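Local coordinates for ATP-dependent DNA ligase (Mycobacterium tuberculosis, PDB 6NHX), which seals breaks in double-stranded DNA with ATP as the energy source, as the ligase part of a bacterial end-joining repair enzyme that works with Ku, at residues A[71-76]-A[132-137]; A[125-130]-A[172-177]. The protein carries 1 engineered substitution. One frame throughout, in Å; residues are numbered along the deposited sequence.

Overall arrangement
Both contacts use helix 124-136 of the ATP-dependent DNA ligase domain, and their centres lie about 15 Å apart. Contact 1 takes the C-terminal end of this helix and sets it against the start of strand 74-82, in the antiparallel sheet. Contact 2 takes the N-terminal half and sets it against the loop between strands 164-169 and 179-180, whose Tyr174 side chain lies about 8 Å from the bound ATP. Each rests mainly on buried residues, though His73 in contact 1 is partly exposed and Arg173 in contact 2 is exposed. Contact 1 is apolar, a leucine against a valine and a histidine ring. Contact 2 is mainly polar: an arginine bonded to a loop carbonyl and a bridging water, with a tyrosine packed on its guanidinium.

Contact 1 (A[71-76]-A[132-137]); sequences ADHHVV and ETLANA
The backbones stay well apart here, with His73 and Leu134 nearest at 9.6 Å between their CA atoms. The contact packs the last turn of helix 124-136 against an inner strand of an antiparallel beta-sheet in the ATP-dependent DNA ligase domain, near the point where strand 74-82 enters it. Leu134 carries the helix side. Its CG stands anti to the backbone N (chi1 179°), so the side chain reaches across the gap, and the branch at CG gives each methyl its own partner. CD1 lies over one face of the His73 imidazole, 3.9 Å from the ring centroid and 15° off the ring normal. This is a CH-pi contact, offset toward the rim, and the two side chains run past each other in opposite directions. NE2 is the ring atom nearest to CD1. The other ring nitrogen, His73 ND1, is hydrogen-bonded to Asp115 OD1, which should help to fix the rotation of the imidazole. Asp115 OD2 also accepts a hydrogen bond from His74 N, so one carboxylate holds two neighbouring residues. Val75 is buried and also touches Leu114 of strand 105-114. Val75 and Leu134 meet tip to tip, with Val75 CG1 3.9 Å from Leu134 CD2.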
ATOM      1  N   ALA A  71      21.376 -16.475  -9.207  1.00 36.52           N
ATOM      2  CA  ALA A  71      22.658 -16.600  -8.521  1.00 37.17           C
ATOM      3  C   ALA A  71      23.814 -16.031  -9.333  1.00 35.87           C
ATOM      4  O   ALA A  71      24.805 -15.571  -8.753  1.00 50.46           O
ATOM      5  CB  ALA A  71      22.916 -18.057  -8.137  1.00 32.90           C
ATOM      6  N   ASP A  72      23.718 -16.051 -10.662  1.00 24.16           N
ATOM      7  CA  ASP A  72      24.786 -15.527 -11.503  1.00 33.40           C
ATOM      8  C   ASP A  72      24.654 -14.033 -11.773  1.00 36.28           C
ATOM      9  O   ASP A  72      25.586 -13.432 -12.319  1.00 46.78           O
ATOM     10  CB  ASP A  72      24.846 -16.272 -12.845  1.00 43.43           C
ATOM     11  CG  ASP A  72      24.851 -17.786 -12.682  1.00 58.96           C
ATOM     12  OD1 ASP A  72      23.929 -18.445 -13.212  1.00 63.46           O
ATOM     13  OD2 ASP A  72      25.775 -18.320 -12.027  1.00 60.80           O
ATOM     14  N   HIS A  73      23.535 -13.426 -11.408  1.00 27.06           N
ATOM     15  CA  HIS A  73      23.262 -12.030 -11.716  1.00 27.61           C
ATOM     16  C   HIS A  73      23.578 -11.126 -10.529  1.00 21.17           C
ATOM     17  O   HIS A  73      23.557 -11.537  -9.365  1.00 24.15           O
ATOM     18  CB  HIS A  73      21.785 -11.840 -12.076  1.00 26.91           C
ATOM     19  CG  HIS A  73      21.395 -12.402 -13.406  1.00 27.67           C
ATOM     20  ND1 HIS A  73      21.794 -11.844 -14.601  1.00 26.46           N
ATOM     21  CD2 HIS A  73      20.616 -13.463 -13.730  1.00 27.60           C
ATOM     22  CE1 HIS A  73      21.292 -12.545 -15.603  1.00 31.52           C
ATOM     23  NE2 HIS A  73      20.568 -13.528 -15.101  1.00 27.36           N
ATOM     24  N   HIS A  74      23.826  -9.854 -10.840  1.00 20.89           N
ATOM     25  CA  HIS A  74      23.840  -8.797  -9.836  1.00 19.93           C
ATOM     26  C   HIS A  74      22.809  -7.769 -10.281  1.00 16.30           C
ATOM     27  O   HIS A  74      23.002  -7.106 -11.304  1.00 16.21           O
ATOM     28  CB  HIS A  74      25.226  -8.173  -9.723  1.00 17.85           C
ATOM     29  CG  HIS A  74      25.291  -6.996  -8.799  1.00 18.37           C
ATOM     30  ND1 HIS A  74      26.396  -6.175  -8.729  1.00 24.09           N
ATOM     31  CD2 HIS A  74      24.395  -6.500  -7.913  1.00 19.43           C
ATOM     32  CE1 HIS A  74      26.173  -5.220  -7.843  1.00 21.72           C
ATOM     33  NE2 HIS A  74      24.967  -5.392  -7.335  1.00 26.69           N
ATOM     34  N   VAL A  75      21.697  -7.668  -9.550  1.00 16.61           N
ATOM     35  CA  VAL A  75      20.612  -6.781  -9.947  1.00 15.42           C
ATOM     36  C   VAL A  75      20.121  -5.953  -8.770  1.00 15.89           C
ATOM     37  O   VAL A  75      20.253  -6.340  -7.602  1.00 16.81           O
ATOM     38  CB  VAL A  75      19.415  -7.513 -10.599  1.00 26.11           C
ATOM     39  CG1 VAL A  75      19.833  -8.204 -11.883  1.00 25.28           C
ATOM     40  CG2 VAL A  75      18.785  -8.491  -9.617  1.00 26.22           C
ATOM     41  N   VAL A  76      19.553  -4.798  -9.093  1.00 13.86           N
ATOM     42  CA  VAL A  76      18.760  -4.018  -8.153  1.00 15.60           C
ATOM     43  C   VAL A  76      17.371  -3.871  -8.749  1.00 14.25           C
ATOM     44  O   VAL A  76      17.216  -3.395  -9.879  1.00 14.20           O
ATOM     45  CB  VAL A  76      19.391  -2.648  -7.872  1.00 16.41           C
ATOM     46  CG1 VAL A  76      18.459  -1.803  -7.022  1.00 15.78           C
ATOM     47  CG2 VAL A  76      20.737  -2.806  -7.186  1.00 14.87           C
ATOM     48  N   GLU A 132      11.576  -7.502 -18.080  1.00 19.02           N
ATOM     49  CA  GLU A 132      10.756  -8.596 -18.583  1.00 20.44           C
ATOM     50  C   GLU A 132      11.631  -9.745 -19.053  1.00 18.93           C
ATOM     51  O   GLU A 132      11.340 -10.915 -18.772  1.00 20.53           O
ATOM     52  CB  GLU A 132       9.887  -8.118 -19.745  1.00 24.57           C
ATOM     53  CG  GLU A 132       8.870  -7.057 -19.431  1.00 40.37           C
ATOM     54  CD  GLU A 132       8.205  -6.541 -20.693  1.00 49.33           C
ATOM     55  OE1 GLU A 132       7.120  -5.937 -20.587  1.00 55.68           O
ATOM     56  OE2 GLU A 132       8.768  -6.744 -21.795  1.00 55.43           O
ATOM     57  N   THR A 133      12.721  -9.429 -19.765  1.00 19.37           N
ATOM     58  CA  THR A 133      13.653 -10.461 -20.216  1.00 21.85           C
ATOM     59  C   THR A 133      14.244 -11.216 -19.034  1.00 19.79           C
ATOM     60  O   THR A 133      14.319 -12.451 -19.043  1.00 21.41           O
ATOM     61  CB  THR A 133      14.774  -9.837 -21.062  1.00 22.79           C
ATOM     62  OG1 THR A 133      14.216  -9.231 -22.230  1.00 27.49           O
ATOM     63  CG2 THR A 133      15.803 -10.893 -21.485  1.00 25.44           C
ATOM     64  N   LEU A 134      14.684 -10.484 -18.013  1.00 19.53           N
ATOM     65  CA  LEU A 134      15.239 -11.109 -16.819  1.00 22.21           C
ATOM     66  C   LEU A 134      14.223 -12.031 -16.161  1.00 17.71           C
ATOM     67  O   LEU A 134      14.545 -13.161 -15.770  1.00 21.02           O
ATOM     68  CB  LEU A 134      15.681 -10.020 -15.838  1.00 21.47           C
ATOM     69  CG  LEU A 134      16.277 -10.517 -14.518  1.00 20.94           C
ATOM     70  CD1 LEU A 134      17.549 -11.319 -14.772  1.00 29.78           C
ATOM     71  CD2 LEU A 134      16.554  -9.364 -13.557  1.00 23.65           C
ATOM     72  N   ALA A 135      12.977 -11.573 -16.054  1.00 20.69           N
ATOM     73  CA  ALA A 135      11.959 -12.363 -15.376  1.00 21.72           C
ATOM     74  C   ALA A 135      11.536 -13.572 -16.191  1.00 19.05           C
ATOM     75  O   ALA A 135      11.181 -14.603 -15.612  1.00 20.57           O
ATOM     76  CB  ALA A 135      10.734 -11.514 -15.073  1.00 20.87           C
ATOM     77  N   ASN A 136      11.527 -13.459 -17.524  1.00 20.05           N
ATOM     78  CA  ASN A 136      11.142 -14.585 -18.368  1.00 21.24           C
ATOM     79  C   ASN A 136      12.092 -15.763 -18.208  1.00 28.93           C
ATOM     80  O   ASN A 136      11.720 -16.896 -18.527  1.00 33.74           O
ATOM     81  CB  ASN A 136      11.155 -14.179 -19.841  1.00 23.25           C
ATOM     82  CG  ASN A 136      10.050 -13.216 -20.204  1.00 36.40           C
ATOM     83  OD1 ASN A 136       9.048 -13.093 -19.498  1.00 40.21           O
ATOM     84  ND2 ASN A 136      10.231 -12.514 -21.322  1.00 36.35           N
ATOM     85  N   ALA A 137      13.312 -15.517 -17.743  1.00 28.76           N
ATOM     86  CA  ALA A 137      14.315 -16.558 -17.596  1.00 31.53           C
ATOM     87  C   ALA A 137      14.492 -17.026 -16.156  1.00 40.43           C
ATOM     88  O   ALA A 137      15.298 -17.930 -15.914  1.00 50.67           O
ATOM     89  CB  ALA A 137      15.655 -16.069 -18.151  1.00 34.79           C
TER

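Contact 2 (A[125-130]-A[172-177]); sequences QDRRKL and SRYQPG
An arginine from helix 124-136 docks here on the loop that joins strands 164-169 and 179-180. Arg127 NH1 donates to the backbone O of Ser172 at 3.0 Å. The bond is bent, with an N-H...O angle of 147°. It meets a lone pair in the carbonyl plane, while the oxygen is tilted somewhat from the guanidinium plane. The Arg127 chain bends at chi3 (-56°), turning the guanidinium so that NH1 and NH2 meet the loop. Arg127 NH2 gives a hydrogen to a water at 2.9 Å, at the guanidinium edge. That water in turn donates to Ser172 OG at 2.8 Å and to Arg173 O at 2.9 Å. Ser172 OG is also hydrogen-bonded to Arg169 O. Helix and loop both belong to the ATP-dependent DNA ligase domain, and the Tyr174 side chain lies about 8 Å from the bound ATP. Tyr174 CB covers one face of the guanidinium, 4.0 Å above its centre. The Tyr174 ring is turned 85° from the guanidinium plane, and Arg127 NH2 comes to the ring edge, 3.9 Å from CD1. Arg127 also forms a salt bridge through NE with Asp110 and bonds Thr122 O through NH1, so all three guanidinium nitrogens have partners. Tyr174 OH is hydrogen-bonded to Asp78 and Met11 N.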
ATOM      1  N   GLN A 125      10.635   2.689 -20.654  1.00 15.32           N
ATOM      2  CA  GLN A 125      10.247   1.684 -21.638  1.00 17.50           C
ATOM      3  C   GLN A 125      11.356   0.656 -21.826  1.00 15.91           C
ATOM      4  O   GLN A 125      11.091  -0.546 -21.965  1.00 18.80           O
ATOM      5  CB  GLN A 125       9.937   2.384 -22.960  1.00 25.16           C
ATOM      6  CG  GLN A 125       9.621   1.453 -24.113  1.00 35.94           C
ATOM      7  CD  GLN A 125       8.814   2.146 -25.189  1.00 44.61           C
ATOM      8  OE1 GLN A 125       7.746   2.686 -24.916  1.00 37.69           O
ATOM      9  NE2 GLN A 125       9.327   2.148 -26.415  1.00 53.26           N
ATOM     10  N   ASP A 126      12.607   1.111 -21.787  1.00 15.98           N
ATOM     11  CA  ASP A 126      13.745   0.216 -21.985  1.00 17.07           C
ATOM     12  C   ASP A 126      14.082  -0.559 -20.715  1.00 17.67           C
ATOM     13  O   ASP A 126      14.451  -1.735 -20.792  1.00 15.27           O
ATOM     14  CB  ASP A 126      14.955   1.015 -22.465  1.00 17.07           C
ATOM     15  CG  ASP A 126      14.688   1.753 -23.758  1.00 29.74           C
ATOM     16  OD1 ASP A 126      14.067   1.150 -24.652  1.00 24.45           O
ATOM     17  OD2 ASP A 126      15.105   2.927 -23.884  1.00 29.94           O
ATOM     18  N   ARG A 127      13.986   0.079 -19.540  1.00 14.98           N
ATOM     19  CA  ARG A 127      14.170  -0.665 -18.297  1.00 12.71           C
ATOM     20  C   ARG A 127      13.160  -1.808 -18.199  1.00 13.12           C
ATOM     21  O   ARG A 127      13.500  -2.914 -17.755  1.00 15.24           O
ATOM     22  CB  ARG A 127      14.038   0.244 -17.080  1.00 14.71           C
ATOM     23  CG  ARG A 127      14.952   1.470 -17.078  1.00 14.48           C
ATOM     24  CD  ARG A 127      15.064   2.076 -15.675  1.00 14.37           C
ATOM     25  NE  ARG A 127      13.757   2.430 -15.089  1.00 12.02           N
ATOM     26  CZ  ARG A 127      13.119   3.586 -15.247  1.00 11.97           C
ATOM     27  NH1 ARG A 127      13.632   4.544 -16.004  1.00 13.98           N
ATOM     28  NH2 ARG A 127      11.953   3.778 -14.650  1.00 13.33           N
ATOM     29  N   ARG A 128      11.916  -1.558 -18.626  1.00 15.96           N
ATOM     30  CA  ARG A 128      10.873  -2.570 -18.553  1.00 16.04           C
ATOM     31  C   ARG A 128      11.212  -3.771 -19.424  1.00 15.45           C
ATOM     32  O   ARG A 128      11.041  -4.918 -19.004  1.00 18.50           O
ATOM     33  CB  ARG A 128       9.535  -1.965 -18.977  1.00 21.87           C
ATOM     34  CG  ARG A 128       8.825  -1.194 -17.900  1.00 33.99           C
ATOM     35  CD  ARG A 128       8.362  -2.035 -16.705  1.00 34.84           C
ATOM     36  NE  ARG A 128       7.550  -3.190 -17.074  1.00 26.15           N
ATOM     37  CZ  ARG A 128       6.710  -3.811 -16.244  1.00 21.21           C
ATOM     38  NH1 ARG A 128       6.559  -3.373 -15.002  1.00 24.23           N
ATOM     39  NH2 ARG A 128       6.034  -4.873 -16.656  1.00 20.10           N
ATOM     40  N   LYS A 129      11.676  -3.525 -20.653  1.00 16.59           N
ATOM     41  CA  LYS A 129      12.021  -4.637 -21.532  1.00 17.98           C
ATOM     42  C   LYS A 129      13.146  -5.467 -20.931  1.00 15.73           C
ATOM     43  O   LYS A 129      13.122  -6.703 -20.994  1.00 17.20           O
ATOM     44  CB  LYS A 129      12.382  -4.130 -22.931  1.00 18.36           C
ATOM     45  CG  LYS A 129      11.207  -3.503 -23.664  1.00 27.51           C
ATOM     46  CD  LYS A 129      10.802  -4.290 -24.895  1.00 42.83           C
ATOM     47  CE  LYS A 129       9.476  -3.784 -25.455  1.00 52.82           C
ATOM     48  NZ  LYS A 129       8.307  -4.283 -24.673  1.00 61.39           N
ATOM     49  N   LEU A 130      14.123  -4.806 -20.307  1.00 16.37           N
ATOM     50  CA  LEU A 130      15.193  -5.558 -19.654  1.00 16.73           C
ATOM     51  C   LEU A 130      14.668  -6.360 -18.471  1.00 15.26           C
ATOM     52  O   LEU A 130      15.077  -7.508 -18.253  1.00 16.10           O
ATOM     53  CB  LEU A 130      16.284  -4.608 -19.173  1.00 17.89           C
ATOM     54  CG  LEU A 130      17.106  -3.903 -20.235  1.00 16.41           C
ATOM     55  CD1 LEU A 130      18.045  -2.919 -19.543  1.00 17.31           C
ATOM     56  CD2 LEU A 130      17.895  -4.901 -21.055  1.00 18.55           C
ATOM     57  N   SER A 172      10.579   8.180 -19.278  1.00 15.63           N
ATOM     58  CA  SER A 172      11.020   8.775 -18.022  1.00 17.35           C
ATOM     59  C   SER A 172      12.216   8.040 -17.408  1.00 15.45           C
ATOM     60  O   SER A 172      12.306   6.807 -17.438  1.00 14.47           O
ATOM     61  CB  SER A 172       9.871   8.882 -17.005  1.00 18.02           C
ATOM     62  OG  SER A 172       9.284   7.635 -16.691  1.00 15.97           O
ATOM     63  N   ARG A 173      13.114   8.823 -16.821  1.00 16.59           N
ATOM     64  CA  ARG A 173      14.221   8.298 -16.044  1.00 15.10           C
ATOM     65  C   ARG A 173      13.737   7.918 -14.642  1.00 15.57           C
ATOM     66  O   ARG A 173      12.618   8.236 -14.227  1.00 16.40           O
ATOM     67  CB  ARG A 173      15.374   9.305 -16.009  1.00 19.04           C
ATOM     68  CG  ARG A 173      15.541  10.084 -14.702  1.00 37.40           C
ATOM     69  CD  ARG A 173      16.593  11.196 -14.812  1.00 47.37           C
ATOM     70  NE  ARG A 173      17.957  10.690 -14.995  1.00 54.33           N
ATOM     71  CZ  ARG A 173      18.670  10.051 -14.067  1.00 56.72           C
ATOM     72  NH1 ARG A 173      18.161   9.820 -12.861  1.00 50.98           N
ATOM     73  NH2 ARG A 173      19.906   9.641 -14.349  1.00 52.95           N
ATOM     74  N   TYR A 174      14.584   7.214 -13.902  1.00 14.48           N
ATOM     75  CA  TYR A 174      14.295   6.859 -12.517  1.00 15.39           C
ATOM     76  C   TYR A 174      14.945   7.888 -11.610  1.00 15.81           C
ATOM     77  O   TYR A 174      16.159   8.095 -11.681  1.00 18.21           O
ATOM     78  CB  TYR A 174      14.824   5.461 -12.186  1.00 14.46           C
ATOM     79  CG  TYR A 174      14.231   4.921 -10.907  1.00 11.31           C
ATOM     80  CD1 TYR A 174      13.069   4.155 -10.932  1.00 13.54           C
ATOM     81  CD2 TYR A 174      14.796   5.230  -9.665  1.00 13.13           C
ATOM     82  CE1 TYR A 174      12.496   3.660  -9.749  1.00 13.30           C
ATOM     83  CE2 TYR A 174      14.220   4.761  -8.480  1.00 12.94           C
ATOM     84  CZ  TYR A 174      13.078   3.974  -8.537  1.00 13.53           C
ATOM     85  OH  TYR A 174      12.513   3.511  -7.371  1.00 14.43           O
ATOM     86  N   GLN A 175      14.139   8.540 -10.765  1.00 15.36           N
ATOM     87  CA  GLN A 175      14.599   9.618  -9.892  1.00 14.49           C
ATOM     88  C   GLN A 175      14.506   9.188  -8.434  1.00 16.03           C
ATOM     89  O   GLN A 175      13.453   9.335  -7.796  1.00 16.38           O
ATOM     90  CB  GLN A 175      13.772  10.884 -10.148  1.00 15.51           C
ATOM     91  CG  GLN A 175      13.835  11.310 -11.596  1.00 21.11           C
ATOM     92  CD  GLN A 175      13.301  12.702 -11.832  1.00 33.93           C
ATOM     93  OE1 GLN A 175      12.396  12.898 -12.644  1.00 34.20           O
ATOM     94  NE2 GLN A 175      13.866  13.681 -11.135  1.00 34.20           N
ATOM     95  N   PRO A 176      15.575   8.626  -7.865  1.00 16.50           N
ATOM     96  CA  PRO A 176      15.484   8.103  -6.499  1.00 17.53           C
ATOM     97  C   PRO A 176      15.116   9.194  -5.503  1.00 16.95           C
ATOM     98  O   PRO A 176      15.626  10.316  -5.559  1.00 19.12           O
ATOM     99  CB  PRO A 176      16.890   7.551  -6.235  1.00 18.16           C
ATOM    100  CG  PRO A 176      17.457   7.284  -7.587  1.00 24.31           C
ATOM    101  CD  PRO A 176      16.880   8.328  -8.489  1.00 18.12           C
ATOM    102  N   GLY A 177      14.197   8.851  -4.603  1.00 19.50           N
ATOM    103  CA  GLY A 177      13.871   9.718  -3.491  1.00 19.69           C
ATOM    104  C   GLY A 177      13.029  10.917  -3.848  1.00 24.61           C
ATOM    105  O   GLY A 177      12.917  11.840  -3.039  1.00 29.74           O
TER
HETATM  106  O   HOH W   1      10.514   6.300 -14.580  1.00 13.91           O